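Long-range contact in folylpolyglutamate synthase/dihydrofolate synthase (Thermotoga maritima, PDB 1O5Z), which probably adds L-glutamate to dihydropteroate and to tetrahydrofolyl polyglutamates at the expense of ATP, in folate biosynthesis: residues I103-M115 / V135-K147. Residues are numbered along the deposited sequence; the frame is centred on the assembly and turned at random.
Sequences ISEEDVVKIYETM and VVTAMAFLYFAEK
I111 and M115 enter helix 135-146 as knobs into holes, I111 among M139, L142, Y143 and E146, M115 among V135, A138, M139 and L142. The two helices belong to the Mur ligase middle domain, of the P-loop NTPase clan. They cross steeply, at 103°, with axes 9.9 Å apart. Apolar packing dominates. CG2 of I111 lies opposite the backbone of M139, 3.8 Å from its CA. The M115 chain bends at its last torsion (chi3 62°), which turns CE back toward V135 and A138. Its SD rests 3.4 Å from M139 CG, and the two methionine chains cross at about a right angle.

The Y143 ring is held on several sides. I103 CD1 makes a CH-pi contact with one face, 3.8 Å from the ring centroid. K147 CG, just past the end of the same helix, lies over the opposite face. I111 CD1 meets the edge at CD1. Strand 96-98 also packs against this tyrosine, through I96 and L98.

Polar contacts gather at the start of helix 105-115. S104 is its N-cap, and its OG accepts from D107 N. K147 NZ forms a weak, long salt bridge with D107 OD2. A phenylalanine in place of Y143 would probably leave the water beside it without one of its protein partners and loosen the link to the N-cap turn. That water accepts from S104 N, donates to D107 OD2 and lies 2.7 Å from Y143 OH.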
loop_
_atom_site.group_PDB
_atom_site.type_symbol
_atom_site.label_atom_id
_atom_site.label_comp_id
_atom_site.label_asym_id
_atom_site.label_seq_id
_atom_site.Cartn_x
_atom_site.Cartn_y
_atom_site.Cartn_z
ATOM N N ILE A 103 13.072 -7.583 -2.127
ATOM C CA ILE A 103 13.718 -8.576 -2.934
ATOM C C ILE A 103 14.763 -7.882 -3.822
ATOM O O ILE A 103 14.535 -6.764 -4.285
ATOM C CB ILE A 103 12.648 -9.314 -3.746
ATOM C CG1 ILE A 103 13.246 -10.520 -4.489
ATOM C CG2 ILE A 103 11.941 -8.372 -4.739
ATOM C CD1 ILE A 103 12.189 -11.405 -5.110
ATOM N N SER A 104 15.916 -8.524 -3.992
ATOM C CA SER A 104 16.910 -8.044 -4.875
ATOM C C SER A 104 16.505 -8.261 -6.314
ATOM O O SER A 104 15.715 -9.133 -6.621
ATOM C CB SER A 104 18.216 -8.802 -4.643
ATOM O OG SER A 104 18.073 -10.166 -4.983
ATOM N N GLU A 105 17.091 -7.481 -7.203
ATOM C CA GLU A 105 16.986 -7.733 -8.641
ATOM C C GLU A 105 17.372 -9.176 -9.001
ATOM O O GLU A 105 16.689 -9.837 -9.795
ATOM C CB GLU A 105 17.891 -6.764 -9.407
ATOM C CG GLU A 105 17.365 -5.341 -9.348
ATOM C CD GLU A 105 17.995 -4.401 -10.363
ATOM O OE1 GLU A 105 18.948 -4.810 -11.069
ATOM O OE2 GLU A 105 17.520 -3.234 -10.422
ATOM N N GLU A 106 18.481 -9.625 -8.410
ATOM C CA GLU A 106 19.037 -10.961 -8.632
ATOM C C GLU A 106 18.021 -12.072 -8.242
ATOM O O GLU A 106 17.817 -13.022 -8.967
ATOM C CB GLU A 106 20.369 -11.127 -7.868
ATOM C CG GLU A 106 20.986 -12.488 -8.133
ATOM C CD GLU A 106 22.095 -12.932 -7.151
ATOM O OE1 GLU A 106 23.130 -13.510 -7.653
ATOM O OE2 GLU A 106 21.895 -12.738 -5.903
ATOM N N ASP A 107 17.368 -11.933 -7.115
ATOM C CA ASP A 107 16.382 -12.904 -6.751
ATOM C C ASP A 107 15.115 -12.862 -7.582
ATOM O O ASP A 107 14.476 -13.899 -7.793
ATOM C CB ASP A 107 16.031 -12.770 -5.279
ATOM C CG ASP A 107 17.088 -13.422 -4.377
ATOM O OD1 ASP A 107 17.954 -14.187 -4.890
ATOM O OD2 ASP A 107 17.111 -13.222 -3.141
ATOM N N VAL A 108 14.716 -11.682 -8.024
ATOM C CA VAL A 108 13.572 -11.590 -8.884
ATOM C C VAL A 108 13.902 -12.405 -10.151
ATOM O O VAL A 108 13.107 -13.220 -10.621
ATOM C CB VAL A 108 13.278 -10.145 -9.262
ATOM C CG1 VAL A 108 12.363 -10.094 -10.539
ATOM C CG2 VAL A 108 12.689 -9.359 -8.071
ATOM N N VAL A 109 15.094 -12.180 -10.676
ATOM C CA VAL A 109 15.569 -12.908 -11.850
ATOM C C VAL A 109 15.568 -14.421 -11.571
ATOM O O VAL A 109 15.062 -15.197 -12.372
ATOM C CB VAL A 109 16.954 -12.391 -12.277
ATOM C CG1 VAL A 109 17.600 -13.282 -13.345
ATOM C CG2 VAL A 109 16.838 -11.034 -12.825
ATOM N N LYS A 110 16.082 -14.816 -10.411
ATOM C CA LYS A 110 16.130 -16.232 -10.021
ATOM C C LYS A 110 14.760 -16.882 -9.940
ATOM O O LYS A 110 14.547 -17.944 -10.509
ATOM C CB LYS A 110 16.860 -16.420 -8.678
ATOM C CG LYS A 110 18.431 -16.429 -8.787
ATOM C CD LYS A 110 19.064 -16.315 -7.366
ATOM C CE LYS A 110 20.421 -17.044 -7.249
ATOM N NZ LYS A 110 20.450 -18.016 -6.054
ATOM N N ILE A 111 13.845 -16.274 -9.203
ATOM C CA ILE A 111 12.508 -16.804 -9.132
ATOM C C ILE A 111 11.856 -16.824 -10.508
ATOM O O ILE A 111 11.209 -17.801 -10.866
ATOM C CB ILE A 111 11.634 -16.075 -8.102
ATOM C CG1 ILE A 111 11.826 -16.693 -6.701
ATOM C CG2 ILE A 111 10.122 -16.251 -8.397
ATOM C CD1 ILE A 111 12.731 -15.957 -5.954
ATOM N N TYR A 112 12.050 -15.788 -11.301
ATOM C CA TYR A 112 11.514 -15.823 -12.629
ATOM C C TYR A 112 12.080 -17.027 -13.462
ATOM O O TYR A 112 11.350 -17.715 -14.125
ATOM C CB TYR A 112 11.765 -14.501 -13.352
ATOM C CG TYR A 112 11.316 -14.630 -14.755
ATOM C CD1 TYR A 112 9.969 -14.527 -15.079
ATOM C CD2 TYR A 112 12.214 -14.958 -15.742
ATOM C CE1 TYR A 112 9.556 -14.702 -16.366
ATOM C CE2 TYR A 112 11.824 -15.137 -17.005
ATOM C CZ TYR A 112 10.490 -15.012 -17.320
ATOM O OH TYR A 112 10.115 -15.233 -18.636
ATOM N N GLU A 113 13.367 -17.266 -13.415
ATOM C CA GLU A 113 13.947 -18.352 -14.167
ATOM C C GLU A 113 13.442 -19.724 -13.738
ATOM O O GLU A 113 13.168 -20.578 -14.575
ATOM C CB GLU A 113 15.441 -18.243 -14.101
ATOM C CG GLU A 113 15.859 -17.167 -15.067
ATOM C CD GLU A 113 17.345 -16.869 -15.048
ATOM O OE1 GLU A 113 18.087 -17.421 -14.159
ATOM O OE2 GLU A 113 17.754 -16.059 -15.944
ATOM N N THR A 114 13.248 -19.905 -12.441
ATOM C CA THR A 114 12.479 -21.054 -11.920
ATOM C C THR A 114 11.075 -21.250 -12.516
ATOM O O THR A 114 10.734 -22.369 -12.900
ATOM C CB THR A 114 12.386 -20.943 -10.420
ATOM O OG1 THR A 114 13.721 -20.869 -9.924
ATOM C CG2 THR A 114 11.828 -22.214 -9.803
ATOM N N MET A 115 10.300 -20.180 -12.621
ATOM C CA MET A 115 8.914 -20.240 -13.123
ATOM C C MET A 115 8.800 -20.260 -14.646
ATOM O O MET A 115 7.810 -20.741 -15.175
ATOM C CB MET A 115 8.146 -19.022 -12.627
ATOM C CG MET A 115 8.082 -18.940 -11.145
ATOM S SD MET A 115 7.452 -17.346 -10.582
ATOM C CE MET A 115 5.832 -17.413 -11.320
ATOM N N VAL A 135 1.112 -13.711 -11.811
ATOM C CA VAL A 135 2.521 -14.112 -11.884
ATOM C C VAL A 135 3.329 -13.549 -10.689
ATOM O O VAL A 135 4.078 -14.253 -10.040
ATOM C CB VAL A 135 3.138 -13.677 -13.201
ATOM C CG1 VAL A 135 4.654 -13.972 -13.189
ATOM C CG2 VAL A 135 2.517 -14.444 -14.313
ATOM N N VAL A 136 3.140 -12.262 -10.409
ATOM C CA VAL A 136 3.889 -11.608 -9.349
ATOM C C VAL A 136 3.556 -12.253 -7.992
ATOM O O VAL A 136 4.423 -12.478 -7.139
ATOM C CB VAL A 136 3.616 -10.093 -9.328
ATOM C CG1 VAL A 136 4.386 -9.429 -8.158
ATOM C CG2 VAL A 136 4.014 -9.500 -10.609
ATOM N N THR A 137 2.287 -12.546 -7.794
ATOM C CA THR A 137 1.862 -13.163 -6.555
ATOM C C THR A 137 2.502 -14.517 -6.383
ATOM O O THR A 137 2.942 -14.864 -5.304
ATOM C CB THR A 137 0.319 -13.278 -6.520
ATOM O OG1 THR A 137 -0.250 -11.966 -6.604
ATOM C CG2 THR A 137 -0.148 -13.842 -5.186
ATOM N N ALA A 138 2.527 -15.299 -7.448
ATOM C CA ALA A 138 3.134 -16.617 -7.400
ATOM C C ALA A 138 4.645 -16.502 -7.161
ATOM O O ALA A 138 5.260 -17.352 -6.471
ATOM C CB ALA A 138 2.821 -17.367 -8.682
ATOM N N MET A 139 5.244 -15.473 -7.772
ATOM C CA MET A 139 6.631 -15.158 -7.511
ATOM C C MET A 139 6.876 -14.910 -6.032
ATOM O O MET A 139 7.804 -15.429 -5.469
ATOM C CB MET A 139 7.029 -13.909 -8.248
ATOM C CG MET A 139 7.241 -14.080 -9.743
ATOM S SD MET A 139 7.873 -12.522 -10.509
ATOM C CE MET A 139 9.022 -11.956 -9.194
ATOM N N ALA A 140 6.039 -14.087 -5.401
ATOM C CA ALA A 140 6.170 -13.858 -3.982
ATOM C C ALA A 140 6.034 -15.145 -3.217
ATOM O O ALA A 140 6.862 -15.448 -2.399
ATOM C CB ALA A 140 5.157 -12.872 -3.536
ATOM N N PHE A 141 4.992 -15.922 -3.495
ATOM C CA PHE A 141 4.772 -17.186 -2.779
ATOM C C PHE A 141 5.948 -18.123 -2.890
ATOM O O PHE A 141 6.339 -18.764 -1.928
ATOM C CB PHE A 141 3.544 -17.915 -3.286
ATOM C CG PHE A 141 2.248 -17.371 -2.780
ATOM C CD1 PHE A 141 1.193 -17.167 -3.655
ATOM C CD2 PHE A 141 2.042 -17.136 -1.421
ATOM C CE1 PHE A 141 -0.058 -16.647 -3.202
ATOM C CE2 PHE A 141 0.807 -16.663 -0.969
ATOM C CZ PHE A 141 -0.251 -16.425 -1.875
ATOM N N LEU A 142 6.492 -18.215 -4.086
ATOM C CA LEU A 142 7.643 -19.081 -4.342
ATOM C C LEU A 142 8.873 -18.565 -3.580
ATOM O O LEU A 142 9.609 -19.311 -2.960
ATOM C CB LEU A 142 7.923 -19.086 -5.856
ATOM C CG LEU A 142 8.976 -20.066 -6.326
ATOM C CD1 LEU A 142 8.688 -21.412 -5.763
ATOM C CD2 LEU A 142 9.093 -20.108 -7.859
ATOM N N TYR A 143 9.076 -17.255 -3.629
ATOM C CA TYR A 143 10.202 -16.636 -2.968
ATOM C C TYR A 143 10.144 -16.901 -1.449
ATOM O O TYR A 143 11.119 -17.294 -0.854
ATOM C CB TYR A 143 10.170 -15.154 -3.276
ATOM C CG TYR A 143 11.181 -14.323 -2.577
ATOM C CD1 TYR A 143 12.495 -14.316 -2.988
ATOM C CD2 TYR A 143 10.804 -13.449 -1.554
ATOM C CE1 TYR A 143 13.420 -13.515 -2.387
ATOM C CE2 TYR A 143 11.716 -12.636 -0.951
ATOM C CZ TYR A 143 13.025 -12.655 -1.383
ATOM O OH TYR A 143 13.960 -11.856 -0.799
ATOM N N PHE A 144 8.978 -16.687 -0.853
ATOM C CA PHE A 144 8.776 -16.957 0.537
ATOM C C PHE A 144 9.085 -18.377 0.865
ATOM O O PHE A 144 9.626 -18.630 1.921
ATOM C CB PHE A 144 7.336 -16.634 0.952
ATOM C CG PHE A 144 6.941 -15.223 0.712
ATOM C CD1 PHE A 144 7.881 -14.188 0.728
ATOM C CD2 PHE A 144 5.616 -14.903 0.484
ATOM C CE1 PHE A 144 7.511 -12.865 0.495
ATOM C CE2 PHE A 144 5.235 -13.583 0.263
ATOM C CZ PHE A 144 6.210 -12.552 0.275
ATOM N N ALA A 145 8.706 -19.302 -0.002
ATOM C CA ALA A 145 9.071 -20.708 0.167
ATOM C C ALA A 145 10.600 -20.929 0.028
ATOM O O ALA A 145 11.226 -21.570 0.881
ATOM C CB ALA A 145 8.314 -21.591 -0.851
ATOM N N GLU A 146 11.218 -20.386 -1.023
ATOM C CA GLU A 146 12.643 -20.609 -1.219
ATOM C C GLU A 146 13.345 -19.996 0.005
ATOM O O GLU A 146 14.363 -20.502 0.445
ATOM C CB GLU A 146 13.188 -20.115 -2.598
ATOM C CG GLU A 146 12.255 -20.346 -3.815
ATOM C CD GLU A 146 12.838 -21.018 -5.106
ATOM O OE1 GLU A 146 12.435 -22.203 -5.355
ATOM O OE2 GLU A 146 13.612 -20.406 -5.939
ATOM N N LYS A 147 12.782 -18.963 0.614
ATOM C CA LYS A 147 13.457 -18.327 1.752
ATOM C C LYS A 147 13.090 -18.942 3.100
ATOM O O LYS A 147 13.542 -18.447 4.135
ATOM C CB LYS A 147 13.150 -16.817 1.816
ATOM C CG LYS A 147 13.759 -16.021 0.693
ATOM C CD LYS A 147 15.267 -16.017 0.775
ATOM C CE LYS A 147 15.853 -15.165 -0.345
ATOM N NZ LYS A 147 17.358 -15.124 -0.344
HETATM O O HOH W 1 16.079 -11.084 -2.266
#